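Local coordinates for protein phosphosugar isomerase (Escherichia coli O6:H1, PDB 5UQI) that binds arabinose-5-phosphate and probably interconverts it with its ketose isomer, as a sugar-phosphate isomerase of the SIS family, at residues A[54-57]-A[58-61]; A[100-104]-A[105-109]; A[160-163]-A[164-168]. All coordinates share one frame; numbering follows the deposited sequence.

Interaction 1 of 3, residues A[54-57]-A[58-61]; sequences SGII and ARKL. With A5P (arabinose-5-phosphate), chain B.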
loop_
_atom_site.group_PDB
_atom_site.type_symbol
_atom_site.label_atom_id
_atom_site.label_comp_id
_atom_site.label_asym_id
_atom_site.label_seq_id
_atom_site.Cartn_x
_atom_site.Cartn_y
_atom_site.Cartn_z
ATOM N N SER A 54 7.098 3.365 -3.642
ATOM C CA SER A 54 6.088 2.875 -2.671
ATOM C C SER A 54 5.330 4.022 -2.048
ATOM O O SER A 54 4.103 3.900 -1.832
ATOM C CB SER A 54 6.772 2.121 -1.491
ATOM O OG SER A 54 7.094 0.897 -1.919
ATOM N N GLY A 55 6.037 5.100 -1.725
ATOM C CA GLY A 55 5.440 6.289 -1.102
ATOM C C GLY A 55 4.453 6.945 -2.086
ATOM O O GLY A 55 3.471 7.464 -1.649
ATOM N N ILE A 56 4.784 6.958 -3.379
ATOM C CA ILE A 56 3.855 7.581 -4.344
ATOM C C ILE A 56 2.583 6.719 -4.450
ATOM O O ILE A 56 1.467 7.257 -4.442
ATOM C CB ILE A 56 4.510 7.806 -5.715
ATOM C CG1 ILE A 56 5.706 8.717 -5.542
ATOM C CG2 ILE A 56 3.446 8.453 -6.625
ATOM C CD1 ILE A 56 6.606 8.776 -6.785
ATOM N N ILE A 57 2.768 5.392 -4.479
ATOM C CA ILE A 57 1.558 4.507 -4.436
ATOM C C ILE A 57 0.792 4.698 -3.103
ATOM O O ILE A 57 -0.449 4.704 -3.128
ATOM C CB ILE A 57 1.977 3.032 -4.640
ATOM C CG1 ILE A 57 2.599 2.879 -6.035
ATOM C CG2 ILE A 57 0.740 2.130 -4.485
ATOM C CD1 ILE A 57 1.814 3.405 -7.216
ATOM N N ALA A 58 1.500 4.858 -1.983
ATOM C CA ALA A 58 0.870 5.121 -0.672
ATOM C C ALA A 58 0.029 6.394 -0.727
ATOM O O ALA A 58 -1.090 6.433 -0.204
ATOM C CB ALA A 58 1.952 5.230 0.411
ATOM N N ARG A 59 0.533 7.442 -1.412
ATOM C CA ARG A 59 -0.246 8.708 -1.601
ATOM C C ARG A 59 -1.537 8.380 -2.397
ATOM O O ARG A 59 -2.608 8.902 -2.038
ATOM C CB ARG A 59 0.534 9.792 -2.393
ATOM C CG ARG A 59 1.551 10.528 -1.624
ATOM C CD ARG A 59 2.237 11.602 -2.519
ATOM N NE ARG A 59 3.636 11.177 -2.766
ATOM C CZ ARG A 59 4.769 11.722 -2.295
ATOM N NH1 ARG A 59 4.746 12.787 -1.489
ATOM N NH2 ARG A 59 5.962 11.199 -2.649
ATOM N N LYS A 60 -1.426 7.585 -3.492
ATOM C CA LYS A 60 -2.609 7.233 -4.266
ATOM C C LYS A 60 -3.602 6.475 -3.393
ATOM O O LYS A 60 -4.806 6.833 -3.396
ATOM C CB LYS A 60 -2.180 6.351 -5.453
ATOM C CG LYS A 60 -3.203 6.407 -6.614
ATOM C CD LYS A 60 -4.498 5.596 -6.342
ATOM C CE LYS A 60 -5.297 5.400 -7.632
ATOM N NZ LYS A 60 -6.479 4.503 -7.275
ATOM N N LEU A 61 -3.109 5.490 -2.623
ATOM C CA LEU A 61 -4.045 4.690 -1.846
ATOM C C LEU A 61 -4.712 5.507 -0.730
ATOM O O LEU A 61 -5.916 5.319 -0.467
ATOM C CB LEU A 61 -3.283 3.488 -1.225
ATOM C CG LEU A 61 -2.803 2.508 -2.311
ATOM C CD1 LEU A 61 -2.110 1.337 -1.568
ATOM C CD2 LEU A 61 -4.024 1.930 -3.111
HETATM C C1 A5P B . 13.366 2.928 -5.607
HETATM O O1 A5P B . 13.065 2.224 -6.477
HETATM C C2 A5P B . 12.275 3.542 -4.856
HETATM O O2 A5P B . 11.402 4.311 -5.622
HETATM C C3 A5P B . 11.688 2.389 -4.163
HETATM O O3 A5P B . 10.256 2.358 -4.183
HETATM C C4 A5P B . 12.313 2.790 -2.851
HETATM O O4 A5P B . 13.694 2.472 -2.853
HETATM C C5 A5P B . 11.644 2.153 -1.671
HETATM O O5 A5P B . 11.835 0.790 -1.743
HETATM P P A5P B . 10.816 -0.072 -0.866
HETATM O O1P A5P B . 9.461 -0.170 -1.588
HETATM O O2P A5P B . 11.573 -1.501 -0.816
HETATM O O3P A5P B . 10.622 0.619 0.388
#
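S54 is held at both ends: its OG donates to O1P of the arabinose-5-phosphate at 2.6 Å, and its backbone O accepts the N-H of A58 at 2.8 Å. A weak bond from S54 N to the sugar O3, 3.4 Å long, adds a second link to the ligand. With chi1 at -78°, OG lies beside the serine's own N, and the hydroxyl and the amide therefore both reach the bound sugar phosphate from the first turn of helix 52-67. A5P also takes a bond from K53 N, the next amide back in the chain. The ligand thus sits at the helix N-terminus, where the helix dipole would be expected to favour its negative charge.

Beyond the serine the turn is ordinary helix, R59 N, K60 N and L61 N bonding back to G55, I56 and I57 O; the last of these is 2.8 Å long. Side chains add two lighter touches. CD1 of L61 meets CG2 of I57 at 4.2 Å, the two chains running obliquely past each other, while CG of L61 lies 3.3 Å from I57 O. On the exposed side R59 bends at chi3 (-111°), which carries the guanidinium back along the helix, its edge meeting I56: NH2 is 3.8 Å from CG1. K60 heads the other way, and its NZ is engaged by a salt bridge to D166 and a hydrogen bond to T64.

A58 and L61 face the parallel sheet, both packing on F48 of strand 46-50 and I97 of strand 93-97, and A58 also on F74 of strand 72-76. I57 and K60 lean instead on helix 156-175, so helix 52-67, the crossover of a beta-alpha-beta unit, packs on the sheet with one side and against helix 156-175 with another.

Interaction 2 of 3, residues A[100-104]-A[105-109]; sequences SGETA and EILAT. With A5P (arabinose-5-phosphate), chain B.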
loop_
_atom_site.group_PDB
_atom_site.type_symbol
_atom_site.label_atom_id
_atom_site.label_comp_id
_atom_site.label_asym_id
_atom_site.label_seq_id
_atom_site.Cartn_x
_atom_site.Cartn_y
_atom_site.Cartn_z
ATOM N N SER A 100 10.600 -4.182 -0.228
ATOM C CA SER A 100 11.585 -5.053 0.431
ATOM C C SER A 100 11.252 -5.294 1.897
ATOM O O SER A 100 11.622 -6.353 2.460
ATOM C CB SER A 100 12.965 -4.417 0.387
ATOM O OG SER A 100 13.044 -3.206 1.160
ATOM N N GLY A 101 10.629 -4.321 2.559
ATOM C CA GLY A 101 10.440 -4.424 4.024
ATOM C C GLY A 101 11.746 -4.183 4.774
ATOM O O GLY A 101 11.812 -4.414 6.001
ATOM N N GLU A 102 12.737 -3.613 4.072
ATOM C CA GLU A 102 14.055 -3.338 4.668
ATOM C C GLU A 102 14.483 -1.882 4.526
ATOM O O GLU A 102 15.580 -1.514 4.973
ATOM C CB GLU A 102 15.118 -4.252 4.049
ATOM C CG GLU A 102 14.857 -5.775 4.221
ATOM C CD GLU A 102 14.825 -6.237 5.662
ATOM O OE1 GLU A 102 15.395 -5.533 6.537
ATOM O OE2 GLU A 102 14.178 -7.321 5.929
ATOM N N THR A 103 13.615 -1.045 3.911
ATOM C CA THR A 103 14.045 0.327 3.587
ATOM C C THR A 103 14.376 1.052 4.856
ATOM O O THR A 103 13.534 1.140 5.715
ATOM C CB THR A 103 12.833 1.005 2.886
ATOM O OG1 THR A 103 12.486 0.179 1.789
ATOM C CG2 THR A 103 13.187 2.443 2.416
ATOM N N ALA A 104 15.595 1.604 4.947
ATOM C CA ALA A 104 16.073 2.231 6.192
ATOM C C ALA A 104 15.145 3.319 6.690
ATOM O O ALA A 104 14.815 3.406 7.865
ATOM C CB ALA A 104 17.478 2.785 6.029
ATOM N N GLU A 105 14.671 4.152 5.747
ATOM C CA GLU A 105 13.801 5.245 6.171
ATOM C C GLU A 105 12.499 4.774 6.807
ATOM O O GLU A 105 11.968 5.447 7.700
ATOM C CB GLU A 105 13.484 6.156 4.932
ATOM C CG GLU A 105 14.712 6.850 4.350
ATOM C CD GLU A 105 15.358 6.075 3.212
ATOM O OE1 GLU A 105 15.273 4.795 3.163
ATOM O OE2 GLU A 105 16.051 6.715 2.410
ATOM N N ILE A 106 11.952 3.643 6.375
ATOM C CA ILE A 106 10.720 3.178 6.925
ATOM C C ILE A 106 10.983 2.493 8.260
ATOM O O ILE A 106 10.234 2.708 9.185
ATOM C CB ILE A 106 9.994 2.205 5.946
ATOM C CG1 ILE A 106 9.760 2.870 4.595
ATOM C CG2 ILE A 106 8.699 1.680 6.539
ATOM C CD1 ILE A 106 8.800 4.080 4.732
ATOM N N LEU A 107 12.063 1.723 8.331
ATOM C CA LEU A 107 12.326 1.099 9.664
ATOM C C LEU A 107 12.603 2.153 10.732
ATOM O O LEU A 107 12.358 1.870 11.923
ATOM C CB LEU A 107 13.526 0.191 9.607
ATOM C CG LEU A 107 13.404 -0.887 8.565
ATOM C CD1 LEU A 107 14.668 -1.744 8.467
ATOM C CD2 LEU A 107 12.249 -1.841 8.755
ATOM N N ALA A 108 13.170 3.308 10.335
ATOM C CA ALA A 108 13.451 4.393 11.276
ATOM C C ALA A 108 12.232 4.948 11.971
ATOM O O ALA A 108 12.344 5.555 13.044
ATOM C CB ALA A 108 14.169 5.525 10.553
ATOM N N THR A 109 11.032 4.747 11.393
ATOM C CA THR A 109 9.856 5.188 12.057
ATOM C C THR A 109 9.387 4.303 13.218
ATOM O O THR A 109 8.491 4.660 14.001
ATOM C CB THR A 109 8.629 5.271 11.106
ATOM O OG1 THR A 109 8.204 3.976 10.709
ATOM C CG2 THR A 109 8.893 6.169 9.874
HETATM C C1 A5P B . 13.366 2.928 -5.607
HETATM O O1 A5P B . 13.065 2.224 -6.477
HETATM C C2 A5P B . 12.275 3.542 -4.856
HETATM O O2 A5P B . 11.402 4.311 -5.622
HETATM C C3 A5P B . 11.688 2.389 -4.163
HETATM O O3 A5P B . 10.256 2.358 -4.183
HETATM C C4 A5P B . 12.313 2.790 -2.851
HETATM O O4 A5P B . 13.694 2.472 -2.853
HETATM C C5 A5P B . 11.644 2.153 -1.671
HETATM O O5 A5P B . 11.835 0.790 -1.743
HETATM P P A5P B . 10.816 -0.072 -0.866
HETATM O O1P A5P B . 9.461 -0.170 -1.588
HETATM O O2P A5P B . 11.573 -1.501 -0.816
HETATM O O3P A5P B . 10.622 0.619 0.388
#
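T103 and L107 share the turn that starts helix 104-107, just after an ST turn at S100 in the phosphate-binding loop that follows strand 93-97 of the SIS fold. Several polar contacts of this loop are with the ligand. S100 grips one phosphate oxygen twice, its N donating to O2P at 2.9 Å in a nearly straight bond (170°) and its OG reaching the same oxygen. That OG also accepts the amide of E102, 3.0 Å away, which closes the ST turn and fixes the hydroxyl. T103 OG1 is bonded to O3P at a very short distance whose exact value is doubtful, and bonds to S98 OG as well. These bonds hold two of the phosphate oxygens, O2P and O3P, from the loop, and G101, with its positive phi, helps the chain bend there.

Backbone bonds make the helix start. T103 stands at the N-cap position without a capping bond from its side chain; its O takes L107 N at 3.1 Å and, more weakly, I106 N. A108 N follows onto A104 O.

Apolar and mixed contacts fill the remainder. L107 lays CD1 against E102 O at 3.6 Å and CD2 against G101 O, while its side chain also packs on L131 of helix 130-134. I106 brings CG1 to 4.0 Å from CB of T103 on the buried side, where it also covers L96. E105, bent at chi2 (93°), turns its carboxylate back along the chain, leaving OE1 3.2 Å from the methyl CG2 of T103; both side chains touch V51 of the ligand pocket. At the far end I106 O accepts two donors from T109, its N and its OG1, the hydroxyl lying in the carbonyl plane at 2.8 Å.

Interaction 3 of 3, residues A[160-163]-A[164-168]; sequences VVLV and VGDAV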
loop_
_atom_site.group_PDB
_atom_site.type_symbol
_atom_site.label_atom_id
_atom_site.label_comp_id
_atom_site.label_asym_id
_atom_site.label_seq_id
_atom_site.Cartn_x
_atom_site.Cartn_y
_atom_site.Cartn_z
ATOM N N VAL A 160 1.419 -3.827 -8.476
ATOM C CA VAL A 160 0.665 -4.820 -7.725
ATOM C C VAL A 160 0.084 -4.238 -6.422
ATOM O O VAL A 160 -1.073 -4.526 -6.030
ATOM C CB VAL A 160 1.577 -6.022 -7.391
ATOM C CG1 VAL A 160 0.836 -6.969 -6.506
ATOM C CG2 VAL A 160 1.918 -6.747 -8.697
ATOM N N VAL A 161 0.906 -3.475 -5.686
ATOM C CA VAL A 161 0.458 -2.861 -4.451
ATOM C C VAL A 161 -0.716 -1.882 -4.734
ATOM O O VAL A 161 -1.681 -1.832 -3.950
ATOM C CB VAL A 161 1.609 -2.132 -3.730
ATOM C CG1 VAL A 161 1.058 -1.510 -2.460
ATOM C CG2 VAL A 161 2.600 -3.185 -3.327
ATOM N N LEU A 162 -0.644 -1.171 -5.863
ATOM C CA LEU A 162 -1.769 -0.267 -6.182
ATOM C C LEU A 162 -3.052 -1.052 -6.416
ATOM O O LEU A 162 -4.099 -0.686 -5.899
ATOM C CB LEU A 162 -1.436 0.550 -7.458
ATOM C CG LEU A 162 -2.566 1.452 -7.994
ATOM C CD1 LEU A 162 -2.960 2.515 -6.976
ATOM C CD2 LEU A 162 -2.048 2.110 -9.263
ATOM N N VAL A 163 -2.953 -2.147 -7.174
ATOM C CA VAL A 163 -4.168 -2.931 -7.447
ATOM C C VAL A 163 -4.738 -3.554 -6.173
ATOM O O VAL A 163 -5.948 -3.468 -5.914
ATOM C CB VAL A 163 -3.852 -4.016 -8.500
ATOM C CG1 VAL A 163 -5.044 -4.935 -8.718
ATOM C CG2 VAL A 163 -3.520 -3.337 -9.831
ATOM N N VAL A 164 -3.835 -4.109 -5.344
ATOM C CA VAL A 164 -4.266 -4.680 -4.068
ATOM C C VAL A 164 -4.948 -3.618 -3.175
ATOM O O VAL A 164 -6.055 -3.804 -2.649
ATOM C CB VAL A 164 -3.049 -5.300 -3.335
ATOM C CG1 VAL A 164 -3.373 -5.517 -1.867
ATOM C CG2 VAL A 164 -2.617 -6.595 -4.035
ATOM N N GLY A 165 -4.278 -2.463 -3.024
ATOM C CA GLY A 165 -4.812 -1.389 -2.156
ATOM C C GLY A 165 -6.138 -0.837 -2.685
ATOM O O GLY A 165 -7.034 -0.525 -1.902
ATOM N N ASP A 166 -6.251 -0.670 -4.002
ATOM C CA ASP A 166 -7.502 -0.201 -4.599
ATOM C C ASP A 166 -8.643 -1.194 -4.256
ATOM O O ASP A 166 -9.756 -0.745 -3.883
ATOM C CB ASP A 166 -7.459 -0.141 -6.107
ATOM C CG ASP A 166 -6.789 1.099 -6.693
ATOM O OD1 ASP A 166 -6.449 2.022 -5.960
ATOM O OD2 ASP A 166 -6.669 1.076 -7.992
ATOM N N ALA A 167 -8.328 -2.494 -4.362
ATOM C CA ALA A 167 -9.371 -3.511 -4.106
ATOM C C ALA A 167 -9.784 -3.492 -2.638
ATOM O O ALA A 167 -10.964 -3.612 -2.337
ATOM C CB ALA A 167 -8.857 -4.896 -4.484
ATOM N N VAL A 168 -8.815 -3.343 -1.710
ATOM C CA VAL A 168 -9.131 -3.179 -0.304
ATOM C C VAL A 168 -10.026 -1.975 -0.066
ATOM O O VAL A 168 -11.045 -2.037 0.627
ATOM C CB VAL A 168 -7.851 -3.151 0.542
ATOM C CG1 VAL A 168 -8.211 -2.805 1.980
ATOM C CG2 VAL A 168 -7.121 -4.505 0.392
#
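V160 and V164 form the tightly packed side of this helical turn. CG2 of V164 lies 3.3 Å from V160 O and 4.3 Å from CG1 of V160, so the two branched chains follow one another along a single ridge. With chi1 at 163°, CG1 of V164 is opposite its own N and CG2 is the branch turned back toward V160. Neighbours close over this ridge: V160 packs on A20, V21 and V24 of helix 3-25, V164 on V24 and on F32 of helix 32-41, and both on I141. V168, a turn further on, is also buried, against L35, I36 and L39. Four backbone bonds stiffen the segment, from V164 N, G165 N, D166 N and A167 N, the shortest being G165 N to V161 O at 2.8 Å.

The other side is looser. A167 is exposed and adds little beyond its CB at 3.5 Å from V163 O, while V163, L162 and D166 are partly exposed. D166 swings CG back beside its own N (chi1 -81°), which puts that carbon 3.3 Å from L162 O. The carboxylate then crosses the leucine obliquely, OD1 lying 3.7 Å from CD1 of L162. Close to a carbonyl oxygen, the carboxylate is probably stabilised by the positive charge of its partner K60. G165 has no side chain, and L61 of helix 52-67 packs there.

Helix 156-175 thus shows one face to helices 3-25 and 32-41 and another to helix 52-67, as a long covering helix of the three-layered alpha/beta/alpha SIS domain; V161, near its start, has its side chain about 8 Å from the bound A5P.

The three contacts follow one another along the chain within the SIS domain, on helix 52-67, at the loop and short helix after strand 93-97, and on helix 156-175. Interactions 1 and 2 have centres 15 Å apart and do not touch, yet both bond the same A5P phosphate, one from a helix N-terminus and the other from a loop. Interactions 1 and 3, centres 10 Å apart, are joined directly: CD2 of L61 packs 3.5 Å from the backbone C of G165. Interactions 2 and 3 remain separate, with centres 21 Å apart. Helix 52-67 therefore connects the ligand pocket to the packing between the helices.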